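Local atomic coordinates of fibronectin type III domain-containing protein (Simiduia agarivorans, PDB entry 6P2K), a protein that probably hydrolyses xyloglucan or related beta-glucans, as a glycoside hydrolase of family 74 whose propeller-containing part forms this chain. Residues G441-S446 with R478-R483; V524-S529 with Y534-I539; E580-F585 with T654-N659. All blocks are in the same frame, centred on the assembly; numbering follows the deposited sequence.

Contact 1: residues G441-S446 with R478-R483; sequences GGFNLS and RLWAKR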
loop_
_atom_site.group_PDB
_atom_site.type_symbol
_atom_site.label_atom_id
_atom_site.label_comp_id
_atom_site.label_asym_id
_atom_site.label_seq_id
_atom_site.Cartn_x
_atom_site.Cartn_y
_atom_site.Cartn_z
ATOM N N GLY B 441 14.619 -12.828 -19.221
ATOM C CA GLY B 441 15.978 -12.683 -19.717
ATOM C C GLY B 441 16.671 -13.994 -20.017
ATOM O O GLY B 441 17.890 -14.098 -19.841
ATOM N N GLY B 442 15.924 -15.003 -20.463
ATOM C CA GLY B 442 16.509 -16.297 -20.750
ATOM C C GLY B 442 16.963 -17.086 -19.542
ATOM O O GLY B 442 17.690 -18.071 -19.702
ATOM N N PHE B 443 16.557 -16.689 -18.338
ATOM C CA PHE B 443 16.938 -17.370 -17.103
ATOM C C PHE B 443 15.740 -18.191 -16.640
ATOM O O PHE B 443 14.759 -17.642 -16.129
ATOM C CB PHE B 443 17.381 -16.353 -16.052
ATOM C CG PHE B 443 17.728 -16.955 -14.722
ATOM C CD1 PHE B 443 18.592 -18.033 -14.635
ATOM C CD2 PHE B 443 17.207 -16.422 -13.554
ATOM C CE1 PHE B 443 18.919 -18.581 -13.406
ATOM C CE2 PHE B 443 17.525 -16.963 -12.324
ATOM C CZ PHE B 443 18.384 -18.044 -12.248
ATOM N N ASN B 444 15.814 -19.507 -16.830
ATOM C CA ASN B 444 14.710 -20.409 -16.532
ATOM C C ASN B 444 15.160 -21.466 -15.535
ATOM O O ASN B 444 16.191 -22.116 -15.737
ATOM C CB ASN B 444 14.188 -21.071 -17.810
ATOM C CG ASN B 444 13.693 -20.061 -18.829
ATOM O OD1 ASN B 444 12.798 -19.263 -18.551
ATOM N ND2 ASN B 444 14.269 -20.100 -20.019
ATOM N N LEU B 445 14.382 -21.642 -14.469
ATOM C CA LEU B 445 14.705 -22.612 -13.423
ATOM C C LEU B 445 14.082 -23.964 -13.779
ATOM O O LEU B 445 13.107 -24.420 -13.179
ATOM C CB LEU B 445 14.219 -22.111 -12.068
ATOM C CG LEU B 445 14.751 -20.751 -11.612
ATOM C CD1 LEU B 445 14.023 -20.283 -10.361
ATOM C CD2 LEU B 445 16.251 -20.821 -11.371
ATOM N N SER B 446 14.680 -24.615 -14.774
ATOM C CA SER B 446 14.095 -25.803 -15.385
ATOM C C SER B 446 14.475 -27.110 -14.693
ATOM O O SER B 446 13.975 -28.165 -15.097
ATOM C CB SER B 446 14.485 -25.870 -16.865
ATOM O OG SER B 446 15.816 -25.437 -17.070
ATOM N N ARG B 478 21.499 -23.496 -6.287
ATOM C CA ARG B 478 20.847 -22.260 -5.872
ATOM C C ARG B 478 19.747 -22.602 -4.881
ATOM O O ARG B 478 18.955 -23.519 -5.123
ATOM C CB ARG B 478 20.229 -21.503 -7.053
ATOM C CG ARG B 478 21.160 -21.119 -8.175
ATOM C CD ARG B 478 20.347 -20.417 -9.254
ATOM N NE ARG B 478 21.140 -20.010 -10.408
ATOM C CZ ARG B 478 21.545 -18.764 -10.630
ATOM N NH1 ARG B 478 21.242 -17.800 -9.769
ATOM N NH2 ARG B 478 22.255 -18.479 -11.713
ATOM N N LEU B 479 19.681 -21.854 -3.784
ATOM C CA LEU B 479 18.656 -22.049 -2.767
ATOM C C LEU B 479 17.580 -20.980 -2.936
ATOM O O LEU B 479 17.863 -19.784 -2.809
ATOM C CB LEU B 479 19.270 -21.988 -1.369
ATOM C CG LEU B 479 18.326 -22.207 -0.189
ATOM C CD1 LEU B 479 17.860 -23.657 -0.134
ATOM C CD2 LEU B 479 19.017 -21.807 1.101
ATOM N N TRP B 480 16.356 -21.410 -3.235
ATOM C CA TRP B 480 15.219 -20.515 -3.384
ATOM C C TRP B 480 14.203 -20.774 -2.278
ATOM O O TRP B 480 14.113 -21.882 -1.739
ATOM C CB TRP B 480 14.548 -20.683 -4.752
ATOM C CG TRP B 480 15.428 -20.310 -5.911
ATOM C CD1 TRP B 480 16.470 -21.035 -6.417
ATOM C CD2 TRP B 480 15.333 -19.126 -6.715
ATOM N NE1 TRP B 480 17.035 -20.371 -7.481
ATOM C CE2 TRP B 480 16.355 -19.198 -7.684
ATOM C CE3 TRP B 480 14.485 -18.012 -6.706
ATOM C CZ2 TRP B 480 16.551 -18.201 -8.636
ATOM C CZ3 TRP B 480 14.681 -17.019 -7.652
ATOM C CH2 TRP B 480 15.708 -17.119 -8.603
ATOM N N ALA B 481 13.433 -19.737 -1.950
ATOM C CA ALA B 481 12.462 -19.803 -0.865
ATOM C C ALA B 481 11.179 -19.100 -1.275
ATOM O O ALA B 481 11.226 -17.994 -1.825
ATOM C CB ALA B 481 13.024 -19.166 0.410
ATOM N N LYS B 482 10.036 -19.734 -1.006
ATOM C CA LYS B 482 8.727 -19.135 -1.262
ATOM C C LYS B 482 7.918 -19.166 0.027
ATOM O O LYS B 482 7.509 -20.240 0.483
ATOM C CB LYS B 482 7.974 -19.857 -2.380
ATOM C CG LYS B 482 6.475 -19.532 -2.388
ATOM C CD LYS B 482 5.745 -20.175 -3.553
ATOM C CE LYS B 482 6.060 -19.462 -4.861
ATOM N NZ LYS B 482 5.310 -20.047 -6.015
ATOM N N ARG B 483 7.684 -17.993 0.607
ATOM C CA ARG B 483 6.835 -17.903 1.784
ATOM C C ARG B 483 5.382 -18.125 1.385
ATOM O O ARG B 483 4.867 -17.461 0.481
ATOM C CB ARG B 483 7.010 -16.545 2.458
ATOM C CG ARG B 483 8.320 -16.408 3.212
ATOM C CD ARG B 483 8.636 -14.953 3.516
ATOM N NE ARG B 483 9.174 -14.257 2.349
ATOM C CZ ARG B 483 9.843 -13.111 2.407
ATOM N NH1 ARG B 483 10.064 -12.533 3.583
ATOM N NH2 ARG B 483 10.297 -12.546 1.293
#
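A phenyl corner pressed down on the middle of a guanidinium group is the striking feature here: Phe443 CZ lies 3.6 Å from Arg478 CZ, over the centre of one face of the guanidinium. The two flat groups are not stacked, since their planes stand 55° apart, and it is the outer end of the ring, CZ with CE1, that does the touching. Phe443 CE1 comes 3.7 Å from Arg478 NH2. An extended run from CG to NE carries the guanidinium out to the ring, and Glu495 grips it at NH1 by a salt bridge, so the contact with Phe443 is added to a charge already matched. On the other side of the ring's tip, Phe443 CE2 meets Trp480 CZ2 at 4.0 Å, edge against edge.

Strand 478-483 belongs to a four-stranded antiparallel sheet, a blade of the propeller architecture of this enzyme, and 441-446 is the irregular lead-in to strand 447-456 of that same sheet. Its CA atoms stay far from the strand, 9.7 Å between Leu445 and Arg478 at the nearest, so long side chains must bridge the gap. Leu445, the centre of an inverse gamma turn, sends CD1 over the face of the Trp480 indole as a CH-pi contact, 3.8 Å from the centroid of the six-membered ring and 15° off its normal. Its CG is turned away from its own carbonyl carbon (chi1 -57°), and CD2 reaches the same indole beside CZ2. Asp318 of a second subunit packs on Phe443, and Gly319 O of that subunit receives a weak hydrogen bond from Arg478 NH2.

Contact 2: residues V524-S529 with Y534-I539; sequences VFMFSS and YMVEDI
Val524 and Val536 form a hydrogen-bonded pair, bonded in both directions, with Val536 N giving to Val524 O at 2.8 Å. Two residues on, Met526 and Tyr534 repeat the pattern, Tyr534 N meeting Met526 O at 2.7 Å and a nearly straight 176°. Between these pairs Phe525 and Met535 form the non-hydrogen-bonded pair; their backbone bonds go to Ala515 and Thr555 on the flanking strands. Their side chains run alongside, pointing the same way, and Met535 SD sits 3.8 Å from Phe525 CE1, an oblique Met-aromatic contact.

The opposite face of the sheet carries Val524, Met526, Tyr534 and Val536. With CG of Met526 wedged between its backbone N and carbonyl carbon (chi1 62°), and bends at chi2 and chi3, the thioether folds back over the neighbouring strand. Met526 CG lies 4.1 Å from Tyr534 CB, and its CE reaches Val536 CG2 at 3.8 Å. Shortened to an alanine, this position is likely to leave Val536 CG2 without the methyl that meets it and to open a gap over the strand pair.

Farther out, Val514 of strand 511-516 packs on Val524 and Met526, Ile557 of strand 555-559 touches both Phe525 and Met535, and Leu506 and Pro507 touch Tyr534. Beyond the second strand Asp538 N-caps helix 539-547, whose first residue, Ile539, comes back to Val524. The side chain of Met526 is about 7 Å from that of zinc ligand Asp513. The whole is a classic antiparallel beta hairpin, the two middle strands of a four-stranded propeller blade.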
loop_
_atom_site.group_PDB
_atom_site.type_symbol
_atom_site.label_atom_id
_atom_site.label_comp_id
_atom_site.label_asym_id
_atom_site.label_seq_id
_atom_site.Cartn_x
_atom_site.Cartn_y
_atom_site.Cartn_z
ATOM N N VAL B 524 17.794 -25.230 7.932
ATOM C CA VAL B 524 17.796 -25.928 6.648
ATOM C C VAL B 524 19.215 -26.378 6.327
ATOM O O VAL B 524 20.157 -25.585 6.424
ATOM C CB VAL B 524 17.247 -25.040 5.511
ATOM C CG1 VAL B 524 17.105 -25.850 4.228
ATOM C CG2 VAL B 524 15.909 -24.414 5.907
ATOM N N PHE B 525 19.363 -27.646 5.933
ATOM C CA PHE B 525 20.636 -28.216 5.515
ATOM C C PHE B 525 20.661 -28.393 4.000
ATOM O O PHE B 525 19.622 -28.616 3.370
ATOM C CB PHE B 525 20.890 -29.580 6.169
ATOM C CG PHE B 525 21.017 -29.532 7.663
ATOM C CD1 PHE B 525 22.245 -29.298 8.261
ATOM C CD2 PHE B 525 19.912 -29.752 8.473
ATOM C CE1 PHE B 525 22.366 -29.263 9.640
ATOM C CE2 PHE B 525 20.027 -29.723 9.854
ATOM C CZ PHE B 525 21.253 -29.476 10.438
ATOM N N MET B 526 21.861 -28.312 3.423
ATOM C CA MET B 526 22.045 -28.536 1.996
ATOM C C MET B 526 23.482 -28.980 1.745
ATOM O O MET B 526 24.406 -28.541 2.434
ATOM C CB MET B 526 21.725 -27.274 1.184
ATOM C CG MET B 526 22.619 -26.080 1.510
ATOM S SD MET B 526 21.712 -24.520 1.634
ATOM C CE MET B 526 20.768 -24.787 3.138
ATOM N N PHE B 527 23.662 -29.859 0.759
ATOM C CA PHE B 527 24.987 -30.352 0.390
ATOM C C PHE B 527 25.293 -29.904 -1.032
ATOM O O PHE B 527 24.625 -30.328 -1.979
ATOM C CB PHE B 527 25.082 -31.873 0.515
ATOM C CG PHE B 527 26.494 -32.381 0.690
ATOM C CD1 PHE B 527 27.421 -32.277 -0.339
ATOM C CD2 PHE B 527 26.898 -32.943 1.890
ATOM C CE1 PHE B 527 28.726 -32.732 -0.174
ATOM C CE2 PHE B 527 28.192 -33.404 2.065
ATOM C CZ PHE B 527 29.111 -33.297 1.030
ATOM N N SER B 528 26.303 -29.054 -1.172
ATOM C CA SER B 528 26.755 -28.558 -2.466
ATOM C C SER B 528 27.743 -29.565 -3.044
ATOM O O SER B 528 28.823 -29.774 -2.484
ATOM C CB SER B 528 27.392 -27.177 -2.315
ATOM O OG SER B 528 27.692 -26.616 -3.578
ATOM N N SER B 529 27.370 -30.186 -4.162
ATOM C CA SER B 529 28.148 -31.280 -4.733
ATOM C C SER B 529 29.595 -30.871 -4.967
ATOM O O SER B 529 29.873 -29.862 -5.624
ATOM C CB SER B 529 27.512 -31.747 -6.044
ATOM O OG SER B 529 26.292 -32.421 -5.795
ATOM N N TYR B 534 26.277 -27.313 4.014
ATOM C CA TYR B 534 26.053 -25.963 4.501
ATOM C C TYR B 534 24.702 -25.898 5.199
ATOM O O TYR B 534 23.838 -26.759 5.017
ATOM C CB TYR B 534 26.128 -24.939 3.361
ATOM C CG TYR B 534 27.490 -24.906 2.711
ATOM C CD1 TYR B 534 27.876 -25.891 1.807
ATOM C CD2 TYR B 534 28.401 -23.903 3.015
ATOM C CE1 TYR B 534 29.127 -25.874 1.225
ATOM C CE2 TYR B 534 29.651 -23.876 2.429
ATOM C CZ TYR B 534 30.009 -24.867 1.542
ATOM O OH TYR B 534 31.254 -24.848 0.959
ATOM N N MET B 535 24.538 -24.861 6.012
ATOM C CA MET B 535 23.390 -24.752 6.898
ATOM C C MET B 535 22.872 -23.324 6.883
ATOM O O MET B 535 23.655 -22.375 6.956
ATOM C CB MET B 535 23.774 -25.165 8.325
ATOM C CG MET B 535 22.667 -25.035 9.350
ATOM S SD MET B 535 23.119 -25.813 10.913
ATOM C CE MET B 535 24.321 -24.645 11.547
ATOM N N VAL B 536 21.558 -23.178 6.767
ATOM C CA VAL B 536 20.874 -21.929 7.076
ATOM C C VAL B 536 20.340 -22.077 8.494
ATOM O O VAL B 536 19.396 -22.836 8.738
ATOM C CB VAL B 536 19.755 -21.624 6.074
ATOM C CG1 VAL B 536 18.954 -20.413 6.533
ATOM C CG2 VAL B 536 20.344 -21.382 4.686
ATOM N N GLU B 537 20.966 -21.371 9.438
ATOM C CA GLU B 537 20.623 -21.551 10.845
ATOM C C GLU B 537 19.171 -21.172 11.117
ATOM O O GLU B 537 18.463 -21.876 11.848
ATOM C CB GLU B 537 21.569 -20.725 11.717
ATOM C CG GLU B 537 21.199 -20.696 13.189
ATOM C CD GLU B 537 21.727 -21.902 13.938
ATOM O OE1 GLU B 537 21.083 -22.326 14.925
ATOM O OE2 GLU B 537 22.789 -22.427 13.538
ATOM N N ASP B 538 18.711 -20.066 10.533
ATOM C CA ASP B 538 17.334 -19.612 10.708
ATOM C C ASP B 538 16.911 -18.953 9.404
ATOM O O ASP B 538 17.426 -17.886 9.056
ATOM C CB ASP B 538 17.218 -18.642 11.882
ATOM C CG ASP B 538 15.776 -18.293 12.216
ATOM O OD1 ASP B 538 15.032 -17.854 11.312
ATOM O OD2 ASP B 538 15.384 -18.458 13.390
ATOM N N ILE B 539 15.978 -19.582 8.685
ATOM C CA ILE B 539 15.604 -19.065 7.377
ATOM C C ILE B 539 14.805 -17.771 7.487
ATOM O O ILE B 539 14.815 -16.959 6.555
ATOM C CB ILE B 539 14.833 -20.134 6.581
ATOM C CG1 ILE B 539 14.613 -19.660 5.142
ATOM C CG2 ILE B 539 13.510 -20.468 7.266
ATOM C CD1 ILE B 539 13.995 -20.690 4.252
#

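Contact 3: residues E580-F585 with T654-N659; sequences EKVVFF and TDEGQN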
loop_
_atom_site.group_PDB
_atom_site.type_symbol
_atom_site.label_atom_id
_atom_site.label_comp_id
_atom_site.label_asym_id
_atom_site.label_seq_id
_atom_site.Cartn_x
_atom_site.Cartn_y
_atom_site.Cartn_z
ATOM N N GLU B 580 18.387 -31.310 16.845
ATOM C CA GLU B 580 18.843 -30.522 15.707
ATOM C C GLU B 580 20.361 -30.461 15.597
ATOM O O GLU B 580 20.866 -29.949 14.593
ATOM C CB GLU B 580 18.251 -29.108 15.759
ATOM C CG GLU B 580 18.774 -28.206 16.862
ATOM C CD GLU B 580 18.128 -26.824 16.825
ATOM O OE1 GLU B 580 17.289 -26.532 17.703
ATOM O OE2 GLU B 580 18.452 -26.033 15.912
ATOM N N LYS B 581 21.096 -30.987 16.578
ATOM C CA LYS B 581 22.551 -31.060 16.511
ATOM C C LYS B 581 23.065 -32.304 15.796
ATOM O O LYS B 581 24.283 -32.493 15.725
ATOM C CB LYS B 581 23.164 -31.024 17.916
ATOM C CG LYS B 581 22.855 -29.785 18.732
ATOM C CD LYS B 581 23.482 -29.908 20.109
ATOM C CE LYS B 581 23.834 -28.554 20.691
ATOM N NZ LYS B 581 22.680 -27.949 21.406
ATOM N N VAL B 582 22.185 -33.162 15.284
ATOM C CA VAL B 582 22.588 -34.400 14.628
ATOM C C VAL B 582 21.941 -34.451 13.253
ATOM O O VAL B 582 20.749 -34.155 13.112
ATOM C CB VAL B 582 22.205 -35.644 15.455
ATOM C CG1 VAL B 582 22.520 -36.915 14.682
ATOM C CG2 VAL B 582 22.941 -35.641 16.785
ATOM N N VAL B 583 22.726 -34.818 12.242
ATOM C CA VAL B 583 22.247 -34.926 10.870
ATOM C C VAL B 583 22.912 -36.129 10.213
ATOM O O VAL B 583 24.092 -36.408 10.450
ATOM C CB VAL B 583 22.516 -33.629 10.073
ATOM C CG1 VAL B 583 24.011 -33.384 9.913
ATOM C CG2 VAL B 583 21.827 -33.676 8.719
ATOM N N PHE B 584 22.142 -36.853 9.406
ATOM C CA PHE B 584 22.647 -37.950 8.597
ATOM C C PHE B 584 22.481 -37.605 7.123
ATOM O O PHE B 584 21.654 -36.768 6.754
ATOM C CB PHE B 584 21.915 -39.269 8.891
ATOM C CG PHE B 584 21.815 -39.608 10.350
ATOM C CD1 PHE B 584 20.764 -39.128 11.119
ATOM C CD2 PHE B 584 22.756 -40.427 10.950
ATOM C CE1 PHE B 584 20.662 -39.447 12.462
ATOM C CE2 PHE B 584 22.663 -40.747 12.294
ATOM C CZ PHE B 584 21.614 -40.256 13.049
ATOM N N PHE B 585 23.275 -38.261 6.281
ATOM C CA PHE B 585 23.067 -38.167 4.842
ATOM C C PHE B 585 23.741 -39.350 4.168
ATOM O O PHE B 585 24.650 -39.975 4.724
ATOM C CB PHE B 585 23.580 -36.837 4.266
ATOM C CG PHE B 585 25.078 -36.675 4.294
ATOM C CD1 PHE B 585 25.719 -36.216 5.433
ATOM C CD2 PHE B 585 25.839 -36.937 3.166
ATOM C CE1 PHE B 585 27.091 -36.044 5.455
ATOM C CE2 PHE B 585 27.212 -36.771 3.185
ATOM C CZ PHE B 585 27.838 -36.324 4.331
ATOM N N THR B 654 18.688 -48.886 15.058
ATOM C CA THR B 654 17.999 -48.162 16.118
ATOM C C THR B 654 18.963 -47.490 17.085
ATOM O O THR B 654 18.541 -47.044 18.157
ATOM C CB THR B 654 17.061 -49.095 16.884
ATOM O OG1 THR B 654 17.804 -50.209 17.401
ATOM C CG2 THR B 654 15.955 -49.608 15.972
ATOM N N ASP B 655 20.245 -47.395 16.737
ATOM C CA ASP B 655 21.236 -46.720 17.570
ATOM C C ASP B 655 22.090 -45.780 16.727
ATOM O O ASP B 655 23.318 -45.752 16.826
ATOM C CB ASP B 655 22.102 -47.726 18.334
ATOM C CG ASP B 655 22.790 -48.735 17.426
ATOM O OD1 ASP B 655 22.626 -48.658 16.190
ATOM O OD2 ASP B 655 23.501 -49.614 17.960
ATOM N N GLU B 656 21.427 -44.991 15.880
ATOM C CA GLU B 656 22.067 -43.927 15.102
ATOM C C GLU B 656 23.230 -44.442 14.256
ATOM O O GLU B 656 24.234 -43.747 14.074
ATOM C CB GLU B 656 22.531 -42.785 16.012
ATOM C CG GLU B 656 21.394 -42.085 16.741
ATOM C CD GLU B 656 21.742 -40.666 17.161
ATOM O OE1 GLU B 656 20.939 -40.055 17.900
ATOM O OE2 GLU B 656 22.814 -40.163 16.757
ATOM N N GLY B 657 23.113 -45.662 13.736
ATOM C CA GLY B 657 24.086 -46.187 12.802
ATOM C C GLY B 657 25.246 -46.946 13.405
ATOM O O GLY B 657 26.175 -47.299 12.669
ATOM N N GLN B 658 25.233 -47.208 14.714
ATOM C CA GLN B 658 26.307 -48.003 15.304
ATOM C C GLN B 658 26.208 -49.464 14.879
ATOM O O GLN B 658 27.228 -50.104 14.600
ATOM C CB GLN B 658 26.284 -47.883 16.826
ATOM C CG GLN B 658 26.638 -46.501 17.342
ATOM C CD GLN B 658 26.565 -46.408 18.850
ATOM O OE1 GLN B 658 26.765 -47.395 19.555
ATOM N NE2 GLN B 658 26.273 -45.215 19.355
ATOM N N ASN B 659 24.991 -50.003 14.816
ATOM C CA ASN B 659 24.759 -51.386 14.424
ATOM C C ASN B 659 23.562 -51.448 13.486
ATOM O O ASN B 659 22.561 -50.760 13.705
ATOM C CB ASN B 659 24.511 -52.276 15.644
ATOM C CG ASN B 659 25.705 -52.335 16.574
ATOM O OD1 ASN B 659 26.638 -53.107 16.355
ATOM N ND2 ASN B 659 25.677 -51.524 17.623
#
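Glu656 lays its side chain from CB to OE2 across the end of the Phe584 ring: Glu656 CB is 4.0 Å from Phe584 CZ, and OE2 3.9 Å from the same atom. With CG placed beside its backbone N (chi1 -63°) and the chain extended beyond it, the acid passes the ring at about a right angle, carboxylate and ring planes 81° apart. OE2 goes on to touch Val582 CG1, which sits opposite its backbone N (chi1 175°). The backbone joins in, Glu656 O lying near the plane of the Phe584 ring, at its edge, 3.8 Å from CE2. None of these touches is a hydrogen bond; Arg596 meets the charge with a salt bridge to OE2, and His576 makes a weak hydrogen bond to OE1, which probably fixes the carboxylate's rotation.

Glu656 belongs to a type I' turn from Asp655 to Gln658, where Gly657 takes up angles that would jam a side chain against the preceding carbonyl. From within, Asp655 OD1 receives Asn659 N at 3.0 Å, and Asp655 OD2 receives Asn659 ND2 at 2.9 Å on the syn lone pair. OD1 also pairs with Ser653 OG, which holds Gly657 N as well, and Trp660 follows. This Ser-X-Asp-X-Gly-X-X-Trp pattern is the Asp box, here joining strands 648-653 and 661-664 of a propeller blade and resting on strand 582-588 of another sheet.

Contact 2 ties adjacent strands of one sheet, so paired backbone hydrogen bonds carry it, with side chains dividing between two apolar faces. Contacts 1 and 3 have no hydrogen bond across them and rely mainly on side chains spanning the space between a loop and a strand: in contact 1 the loop leads into the strand's own sheet, in contact 3 it belongs to another. Contacts 1 and 2 are buried, contact 1 bordering a second subunit; contact 3 sets a buried strand against a partly exposed turn. Contact 2 is the shared neighbour, Leu479 of contact 1 packing on its Met526 and Val536, and Phe527 meeting Phe585 of contact 3. Contacts 1 and 3 do not touch.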